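Local coordinates for protein hemolysin BL lytic component L1 (Bacillus cereus, PDB 7NMQ) that probably acts as one lytic component of the haemolysin BL enterotoxin, an alpha-helical toxin that forms pores in target-cell membranes, at residues A[139-153]-A[283-297]. Residues are numbered along the deposited sequence; the frame is centred on the assembly and turned at random.
Sequences KGKLYQNSTDFKNNV and LTNAKETLAYLYQTV. With PEG (di(hydroxyethyl)ether), chain B.
F149 of 139-153 enters the hole formed by L283, A286, K287 and L290 as a knob, its ring edge turned to the backbone: CE2 lies 3.3 Å from L283 O in the ring plane. The CD1 methyl of L290 approaches CG of F149 at 3.6 Å, and V153 CG2, from the same helix as F149, lies over one face of the ring toward its rim. Y294 is the knob from the other helix and fills a hole among K139, L142, Y143 and S146. Its chi1 of 78° sets CG between the backbone N and the carbonyl carbon, laying one face against A291 O and presenting the other to Y143. The edge of Y143 meets that face in a T-shaped stack, with centroids 5.3 Å apart and planes at 76°. At the same end, the L142 CD1 methyl packs on V297 CG2 at 3.5 Å.

Polar links between the helices run through water and a bound di(hydroxyethyl)ether, probably from the crystallisation liquor. One water donates to both L142 O and L290 O, at 2.8 Å each, bridging the helices; L142 O also accepts the backbone N-H of S146. The ether's O4 donates to K287 O at 2.7 Å, and S146 OG lies 2.7 Å from the same O4. A second water accepts from K150 NZ and K287 NZ and donates to ether O2; K287 NZ also pairs with E288 OE2 and with E181 of helix 173-200.

The axes approach to 8.8 Å at 160°, so helices 107-154 and 275-325 pack antiparallel with knobs-into-holes side chains, as in the long helical bundle of ClyA-like pore-forming toxins.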
loop_
_atom_site.group_PDB
_atom_site.type_symbol
_atom_site.label_atom_id
_atom_site.label_comp_id
_atom_site.label_asym_id
_atom_site.label_seq_id
_atom_site.Cartn_x
_atom_site.Cartn_y
_atom_site.Cartn_z
ATOM N N LYS A 139 7.951 -4.124 -9.856
ATOM C CA LYS A 139 7.810 -2.760 -10.397
ATOM C C LYS A 139 8.250 -2.773 -11.859
ATOM O O LYS A 139 7.583 -2.140 -12.708
ATOM C CB LYS A 139 8.607 -1.767 -9.552
ATOM C CG LYS A 139 8.105 -0.356 -9.622
ATOM C CD LYS A 139 8.467 0.392 -10.831
ATOM C CE LYS A 139 9.938 0.396 -11.134
ATOM N NZ LYS A 139 10.690 1.075 -10.059
ATOM N N GLY A 140 9.331 -3.458 -12.169
ATOM C CA GLY A 140 9.784 -3.552 -13.565
ATOM C C GLY A 140 8.705 -4.168 -14.449
ATOM O O GLY A 140 8.451 -3.637 -15.562
ATOM N N LYS A 141 8.037 -5.229 -13.984
ATOM C CA LYS A 141 6.944 -5.884 -14.765
ATOM C C LYS A 141 5.749 -4.946 -14.884
ATOM O O LYS A 141 5.181 -4.853 -15.984
ATOM C CB LYS A 141 6.529 -7.199 -14.101
ATOM C CG LYS A 141 7.597 -8.275 -14.082
ATOM C CD LYS A 141 8.145 -8.728 -15.400
ATOM C CE LYS A 141 9.241 -9.775 -15.270
ATOM N NZ LYS A 141 8.717 -11.166 -15.167
ATOM N N LEU A 142 5.429 -4.194 -13.838
ATOM C CA LEU A 142 4.292 -3.253 -13.894
ATOM C C LEU A 142 4.611 -2.144 -14.877
ATOM O O LEU A 142 3.722 -1.707 -15.631
ATOM C CB LEU A 142 4.000 -2.688 -12.511
ATOM C CG LEU A 142 3.442 -3.679 -11.504
ATOM C CD1 LEU A 142 3.420 -3.064 -10.123
ATOM C CD2 LEU A 142 2.035 -4.158 -11.854
ATOM N N TYR A 143 5.837 -1.630 -14.851
ATOM C CA TYR A 143 6.238 -0.558 -15.784
ATOM C C TYR A 143 6.199 -1.053 -17.222
ATOM O O TYR A 143 5.732 -0.289 -18.091
ATOM C CB TYR A 143 7.627 -0.053 -15.404
ATOM C CG TYR A 143 8.157 1.093 -16.231
ATOM C CD1 TYR A 143 7.435 2.264 -16.375
ATOM C CD2 TYR A 143 9.400 1.023 -16.839
ATOM C CE1 TYR A 143 7.935 3.329 -17.104
ATOM C CE2 TYR A 143 9.931 2.100 -17.531
ATOM C CZ TYR A 143 9.212 3.274 -17.647
ATOM O OH TYR A 143 9.740 4.369 -18.305
ATOM N N GLN A 144 6.642 -2.275 -17.478
ATOM C CA GLN A 144 6.632 -2.826 -18.859
ATOM C C GLN A 144 5.187 -2.953 -19.333
ATOM O O GLN A 144 4.875 -2.515 -20.447
ATOM C CB GLN A 144 7.302 -4.186 -18.870
ATOM C CG GLN A 144 8.807 -4.052 -18.811
ATOM C CD GLN A 144 9.311 -3.256 -19.992
ATOM O OE1 GLN A 144 8.925 -3.491 -21.133
ATOM N NE2 GLN A 144 10.168 -2.282 -19.730
ATOM N N ASN A 145 4.311 -3.460 -18.483
ATOM C CA ASN A 145 2.903 -3.665 -18.905
ATOM C C ASN A 145 2.249 -2.298 -19.116
ATOM O O ASN A 145 1.526 -2.077 -20.105
ATOM C CB ASN A 145 2.148 -4.483 -17.860
ATOM C CG ASN A 145 0.742 -4.834 -18.300
ATOM O OD1 ASN A 145 0.489 -5.301 -19.409
ATOM N ND2 ASN A 145 -0.195 -4.558 -17.454
ATOM N N SER A 146 2.522 -1.324 -18.242
ATOM C CA SER A 146 1.968 0.041 -18.347
ATOM C C SER A 146 2.413 0.661 -19.667
ATOM O O SER A 146 1.589 1.254 -20.362
ATOM C CB SER A 146 2.332 0.912 -17.157
ATOM O OG SER A 146 1.798 2.198 -17.322
ATOM N N THR A 147 3.702 0.647 -19.979
ATOM C CA THR A 147 4.199 1.362 -21.161
ATOM C C THR A 147 3.705 0.647 -22.436
ATOM O O THR A 147 3.385 1.322 -23.396
ATOM C CB THR A 147 5.703 1.542 -21.171
ATOM O OG1 THR A 147 6.330 0.285 -21.022
ATOM C CG2 THR A 147 6.131 2.378 -19.992
ATOM N N ASP A 148 3.683 -0.679 -22.443
ATOM C CA ASP A 148 3.171 -1.465 -23.598
ATOM C C ASP A 148 1.719 -1.065 -23.865
ATOM O O ASP A 148 1.344 -0.759 -25.023
ATOM C CB ASP A 148 3.119 -2.954 -23.288
ATOM C CG ASP A 148 4.451 -3.671 -23.278
ATOM O OD1 ASP A 148 5.394 -3.138 -23.876
ATOM O OD2 ASP A 148 4.485 -4.809 -22.768
ATOM N N PHE A 149 0.920 -1.041 -22.814
ATOM C CA PHE A 149 -0.504 -0.695 -22.905
ATOM C C PHE A 149 -0.665 0.743 -23.362
ATOM O O PHE A 149 -1.414 1.012 -24.339
ATOM C CB PHE A 149 -1.172 -0.982 -21.575
ATOM C CG PHE A 149 -2.663 -0.814 -21.594
ATOM C CD1 PHE A 149 -3.458 -1.828 -22.067
ATOM C CD2 PHE A 149 -3.250 0.363 -21.196
ATOM C CE1 PHE A 149 -4.840 -1.691 -22.066
ATOM C CE2 PHE A 149 -4.616 0.504 -21.214
ATOM C CZ PHE A 149 -5.404 -0.543 -21.602
ATOM N N LYS A 150 0.042 1.692 -22.741
ATOM C CA LYS A 150 -0.056 3.106 -23.119
ATOM C C LYS A 150 0.286 3.229 -24.595
ATOM O O LYS A 150 -0.390 3.970 -25.305
ATOM C CB LYS A 150 0.915 3.954 -22.291
ATOM C CG LYS A 150 0.997 5.413 -22.695
ATOM C CD LYS A 150 1.761 6.275 -21.668
ATOM C CE LYS A 150 2.211 7.590 -22.252
ATOM N NZ LYS A 150 1.036 8.440 -22.577
ATOM N N ASN A 151 1.341 2.585 -25.071
ATOM C CA ASN A 151 1.743 2.707 -26.496
ATOM C C ASN A 151 0.649 2.122 -27.405
ATOM O O ASN A 151 0.362 2.734 -28.445
ATOM C CB ASN A 151 3.109 2.076 -26.706
ATOM C CG ASN A 151 3.563 2.257 -28.131
ATOM O OD1 ASN A 151 3.692 3.373 -28.579
ATOM N ND2 ASN A 151 3.664 1.161 -28.857
ATOM N N ASN A 152 0.016 1.033 -27.037
ATOM C CA ASN A 152 -0.994 0.408 -27.919
ATOM C C ASN A 152 -2.244 1.268 -27.875
ATOM O O ASN A 152 -2.936 1.380 -28.920
ATOM C CB ASN A 152 -1.279 -1.019 -27.507
ATOM C CG ASN A 152 -0.193 -1.999 -27.863
ATOM O OD1 ASN A 152 0.138 -2.913 -27.094
ATOM N ND2 ASN A 152 0.331 -1.866 -29.048
ATOM N N VAL A 153 -2.530 1.928 -26.753
ATOM C CA VAL A 153 -3.747 2.764 -26.610
ATOM C C VAL A 153 -3.563 4.129 -27.241
ATOM O O VAL A 153 -4.549 4.631 -27.868
ATOM C CB VAL A 153 -4.176 2.869 -25.140
ATOM C CG1 VAL A 153 -5.232 3.947 -24.933
ATOM C CG2 VAL A 153 -4.630 1.491 -24.685
ATOM N N LEU A 283 -10.343 1.770 -21.895
ATOM C CA LEU A 283 -8.897 1.748 -22.122
ATOM C C LEU A 283 -8.230 2.902 -21.396
ATOM O O LEU A 283 -7.096 2.694 -20.872
ATOM C CB LEU A 283 -8.597 1.815 -23.611
ATOM C CG LEU A 283 -9.092 0.586 -24.366
ATOM C CD1 LEU A 283 -8.856 0.835 -25.825
ATOM C CD2 LEU A 283 -8.408 -0.705 -23.912
ATOM N N THR A 284 -8.842 4.061 -21.377
ATOM C CA THR A 284 -8.217 5.232 -20.721
ATOM C C THR A 284 -8.173 4.994 -19.209
ATOM O O THR A 284 -7.187 5.267 -18.540
ATOM C CB THR A 284 -8.931 6.530 -21.082
ATOM O OG1 THR A 284 -8.933 6.663 -22.505
ATOM C CG2 THR A 284 -8.230 7.722 -20.476
ATOM N N ASN A 285 -9.254 4.475 -18.666
ATOM C CA ASN A 285 -9.354 4.106 -17.238
ATOM C C ASN A 285 -8.226 3.130 -16.897
ATOM O O ASN A 285 -7.538 3.351 -15.888
ATOM C CB ASN A 285 -10.733 3.507 -16.960
ATOM C CG ASN A 285 -10.946 3.132 -15.518
ATOM O OD1 ASN A 285 -10.967 4.017 -14.686
ATOM N ND2 ASN A 285 -11.215 1.857 -15.263
ATOM N N ALA A 286 -8.078 2.073 -17.686
ATOM C CA ALA A 286 -7.035 1.062 -17.431
ATOM C C ALA A 286 -5.657 1.719 -17.522
ATOM O O ALA A 286 -4.783 1.364 -16.726
ATOM C CB ALA A 286 -7.196 -0.120 -18.327
ATOM N N LYS A 287 -5.446 2.580 -18.500
ATOM C CA LYS A 287 -4.127 3.207 -18.694
ATOM C C LYS A 287 -3.751 3.921 -17.397
ATOM O O LYS A 287 -2.591 3.817 -16.953
ATOM C CB LYS A 287 -4.235 4.175 -19.864
ATOM C CG LYS A 287 -2.948 4.884 -20.193
ATOM C CD LYS A 287 -3.065 5.686 -21.468
ATOM C CE LYS A 287 -4.074 6.794 -21.421
ATOM N NZ LYS A 287 -3.751 7.922 -20.534
ATOM N N GLU A 288 -4.681 4.659 -16.844
ATOM C CA GLU A 288 -4.393 5.457 -15.652
ATOM C C GLU A 288 -4.041 4.512 -14.496
ATOM O O GLU A 288 -3.046 4.739 -13.783
ATOM C CB GLU A 288 -5.544 6.385 -15.326
ATOM C CG GLU A 288 -5.774 7.450 -16.389
ATOM C CD GLU A 288 -4.484 8.250 -16.653
ATOM O OE1 GLU A 288 -3.903 8.824 -15.697
ATOM O OE2 GLU A 288 -3.976 8.186 -17.794
ATOM N N THR A 289 -4.843 3.489 -14.294
ATOM C CA THR A 289 -4.626 2.550 -13.188
ATOM C C THR A 289 -3.278 1.863 -13.361
ATOM O O THR A 289 -2.577 1.628 -12.369
ATOM C CB THR A 289 -5.770 1.560 -13.062
ATOM O OG1 THR A 289 -6.956 2.299 -12.780
ATOM C CG2 THR A 289 -5.471 0.546 -11.980
ATOM N N LEU A 290 -2.905 1.459 -14.570
ATOM C CA LEU A 290 -1.625 0.714 -14.708
ATOM C C LEU A 290 -0.461 1.614 -14.293
ATOM O O LEU A 290 0.505 1.039 -13.777
ATOM C CB LEU A 290 -1.426 0.267 -16.142
ATOM C CG LEU A 290 -2.363 -0.839 -16.628
ATOM C CD1 LEU A 290 -2.026 -1.233 -18.055
ATOM C CD2 LEU A 290 -2.387 -2.036 -15.736
ATOM N N ALA A 291 -0.492 2.908 -14.566
ATOM C CA ALA A 291 0.561 3.852 -14.140
ATOM C C ALA A 291 0.498 4.026 -12.617
ATOM O O ALA A 291 1.549 3.934 -11.985
ATOM C CB ALA A 291 0.444 5.182 -14.828
ATOM N N TYR A 292 -0.698 4.186 -12.047
ATOM C CA TYR A 292 -0.849 4.336 -10.583
ATOM C C TYR A 292 -0.292 3.088 -9.878
ATOM O O TYR A 292 0.290 3.209 -8.765
ATOM C CB TYR A 292 -2.306 4.601 -10.230
ATOM C CG TYR A 292 -2.859 5.898 -10.755
ATOM C CD1 TYR A 292 -2.054 7.005 -11.006
ATOM C CD2 TYR A 292 -4.214 6.071 -10.855
ATOM C CE1 TYR A 292 -2.584 8.200 -11.479
ATOM C CE2 TYR A 292 -4.756 7.258 -11.330
ATOM C CZ TYR A 292 -3.951 8.345 -11.621
ATOM O OH TYR A 292 -4.560 9.490 -12.120
ATOM N N LEU A 293 -0.464 1.900 -10.450
ATOM C CA LEU A 293 0.045 0.647 -9.849
ATOM C C LEU A 293 1.567 0.734 -9.707
ATOM O O LEU A 293 2.061 0.445 -8.595
ATOM C CB LEU A 293 -0.345 -0.579 -10.677
ATOM C CG LEU A 293 -1.715 -1.171 -10.391
ATOM C CD1 LEU A 293 -2.173 -2.066 -11.543
ATOM C CD2 LEU A 293 -1.663 -1.992 -9.107
ATOM N N TYR A 294 2.317 1.056 -10.756
ATOM C CA TYR A 294 3.787 1.010 -10.578
ATOM C C TYR A 294 4.183 2.165 -9.640
ATOM O O TYR A 294 5.147 1.986 -8.861
ATOM C CB TYR A 294 4.559 0.943 -11.897
ATOM C CG TYR A 294 4.720 2.217 -12.666
ATOM C CD1 TYR A 294 5.586 3.207 -12.252
ATOM C CD2 TYR A 294 4.105 2.401 -13.907
ATOM C CE1 TYR A 294 5.746 4.377 -12.989
ATOM C CE2 TYR A 294 4.280 3.560 -14.651
ATOM C CZ TYR A 294 5.097 4.569 -14.189
ATOM O OH TYR A 294 5.274 5.706 -14.932
ATOM N N GLN A 295 3.465 3.283 -9.639
ATOM C CA GLN A 295 3.785 4.431 -8.757
ATOM C C GLN A 295 3.597 4.021 -7.297
ATOM O O GLN A 295 4.396 4.431 -6.430
ATOM C CB GLN A 295 2.933 5.649 -9.058
ATOM C CG GLN A 295 3.182 6.206 -10.442
ATOM C CD GLN A 295 2.080 7.174 -10.823
ATOM O OE1 GLN A 295 1.171 7.516 -10.041
ATOM N NE2 GLN A 295 2.188 7.671 -12.016
ATOM N N THR A 296 2.549 3.260 -7.020
ATOM C CA THR A 296 2.220 2.821 -5.653
ATOM C C THR A 296 3.257 1.798 -5.192
ATOM O O THR A 296 3.678 1.848 -4.004
ATOM C CB THR A 296 0.792 2.274 -5.561
ATOM O OG1 THR A 296 -0.105 3.274 -6.024
ATOM C CG2 THR A 296 0.467 1.945 -4.130
ATOM N N VAL A 297 3.695 0.886 -6.044
ATOM C CA VAL A 297 4.779 -0.045 -5.642
ATOM C C VAL A 297 6.037 0.777 -5.354
ATOM O O VAL A 297 6.766 0.416 -4.407
ATOM C CB VAL A 297 5.033 -1.135 -6.699
ATOM C CG1 VAL A 297 6.319 -1.923 -6.416
ATOM C CG2 VAL A 297 3.850 -2.064 -6.754
HETATM C C1 PEG B . -0.986 7.989 -16.114
HETATM O O1 PEG B . -1.636 7.584 -14.890
HETATM C C2 PEG B . -1.131 6.995 -17.229
HETATM O O2 PEG B . 0.007 7.030 -18.092
HETATM C C3 PEG B . 0.268 5.789 -18.730
HETATM C C4 PEG B . 0.046 4.672 -17.792
HETATM O O4 PEG B . -0.353 3.502 -18.402
HETATM O O HOH W 1 1.193 -1.656 -14.350
HETATM O O HOH W 2 -0.800 8.342 -20.385
#